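Local coordinates for type IV pilus secretin PilQ family protein (Vibrio cholerae, PDB 6W6M) that forms a fourteen-subunit secretin channel in the outer membrane, required for natural competence and probably the exit gate for the type IVa competence pilus, at the interface of chains A and B. Sequence-based numbering; all coordinates share one arbitrary frame. Chains: chain A/B, Type IV pilus secretin PilQ family protein.

The interface of chains A and B. Residues chain A 372, 374, 378, 406; chain B 357-358, 361, 366-367.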
# COMPACT_ATOMS: atom_id res chain seq x y z
N PHE A 372 57.56 15.59 47.42
CA PHE A 372 56.89 15.29 48.68
C PHE A 372 55.67 14.42 48.40
O PHE A 372 54.86 14.76 47.53
CB PHE A 372 56.49 16.56 49.42
CG PHE A 372 56.38 16.37 50.91
CD1 PHE A 372 57.47 15.95 51.64
CD2 PHE A 372 55.19 16.61 51.56
CE1 PHE A 372 57.38 15.78 53.00
CE2 PHE A 372 55.10 16.43 52.92
CZ PHE A 372 56.19 16.02 53.64
N VAL A 374 52.48 14.20 49.20
CA VAL A 374 51.50 14.97 49.97
C VAL A 374 50.30 14.10 50.34
O VAL A 374 49.66 14.32 51.37
CB VAL A 374 51.06 16.21 49.18
CG1 VAL A 374 50.34 17.17 50.10
CG2 VAL A 374 52.26 16.89 48.55
N LEU A 378 49.49 12.02 54.82
CA LEU A 378 48.43 12.28 55.79
C LEU A 378 47.95 11.01 56.46
O LEU A 378 47.79 9.97 55.82
CB LEU A 378 47.27 12.99 55.10
CG LEU A 378 47.54 14.40 54.55
CD1 LEU A 378 46.35 14.92 53.78
CD2 LEU A 378 47.90 15.36 55.66
N ASP A 406 51.33 18.06 61.22
CA ASP A 406 50.41 19.01 60.61
C ASP A 406 48.98 18.75 61.08
O ASP A 406 48.57 17.60 61.22
CB ASP A 406 50.44 18.91 59.10
CG ASP A 406 51.71 19.43 58.51
OD1 ASP A 406 52.72 19.50 59.23
OD2 ASP A 406 51.70 19.80 57.32
N ILE B 357 47.44 22.92 54.41
CA ILE B 357 48.63 22.11 54.61
C ILE B 357 49.68 22.38 53.54
O ILE B 357 50.88 22.43 53.83
CB ILE B 357 48.23 20.62 54.66
CG1 ILE B 357 47.43 20.36 55.94
CG2 ILE B 357 49.44 19.71 54.59
CD1 ILE B 357 47.32 18.93 56.29
N GLU B 358 49.25 22.59 52.30
CA GLU B 358 50.18 22.96 51.25
C GLU B 358 50.79 24.33 51.50
O GLU B 358 51.93 24.60 51.09
CB GLU B 358 49.49 22.90 49.89
CG GLU B 358 49.04 21.50 49.47
CD GLU B 358 47.78 21.03 50.18
OE1 GLU B 358 46.94 21.88 50.54
OE2 GLU B 358 47.63 19.81 50.38
N LEU B 361 53.56 23.71 53.99
CA LEU B 361 54.66 23.01 53.35
C LEU B 361 55.41 23.92 52.38
O LEU B 361 56.57 23.66 52.05
CB LEU B 361 54.15 21.76 52.63
CG LEU B 361 53.55 20.67 53.52
CD1 LEU B 361 53.09 19.51 52.68
CD2 LEU B 361 54.54 20.22 54.56
N LEU B 366 59.87 22.29 51.64
CA LEU B 366 59.38 20.95 51.36
C LEU B 366 58.77 20.83 49.97
O LEU B 366 59.10 19.91 49.22
CB LEU B 366 58.40 20.53 52.45
CG LEU B 366 59.13 20.43 53.80
CD1 LEU B 366 58.19 20.16 54.95
CD2 LEU B 366 60.17 19.35 53.72
N LEU B 367 57.88 21.74 49.60
CA LEU B 367 57.26 21.66 48.28
C LEU B 367 58.26 22.06 47.20
O LEU B 367 59.15 22.88 47.42
CB LEU B 367 56.03 22.56 48.19
CG LEU B 367 54.81 22.17 49.02
CD1 LEU B 367 53.59 22.93 48.54
CD2 LEU B 367 54.57 20.67 48.98
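With CG anti to the backbone N (chi1 -154°), A:Phe372 swings its ring out of a loop and against the short helix 357-362 of the neighbouring secretin subunit. B:Leu361 rises from that helix with CG beside its own N and a fully extended second torsion (chi2 180°), so that the two side chains cross at about a right angle. B:Leu361 CD1 lies 3.7 Å from A:Phe372 CE2 and as near its CD2, obliquely above that edge of the ring and not over its centre. In the loop beyond the helix, B:Leu367 CD2 lies loosely against A:Val374 CG2 at 4.5 Å, and the carbonyl O of B:Leu366 lies near A:Phe372 CB.

One turn back on the helix, B:Ile357 spreads its two branches towards different partners. B:Ile357 CD1 reaches tip to tip to A:Leu378 CD2 at 3.7 Å. Its CG2, anti to the backbone N, meets the carboxylate of A:Asp406 (strand 404-429) at its tip, 3.5 Å from OD2, the two side chains crossing obliquely. A:Asp406 OD2 also lies 4.0 Å from B:Leu361 CD2, so this acidic group faces methyls across the boundary; such surroundings could favour its protonated form. Packing, chiefly of methyls against a ring, other methyls and carboxylate oxygens, makes up this patch, without polar bonds across it. In B:Glu358 the bend at chi2 (77°) brings the carboxylate obliquely across A:Val374, the first residue of helix 374-377. B:Glu358 OE2 ends 3.8 Å from A:Val374 CG1.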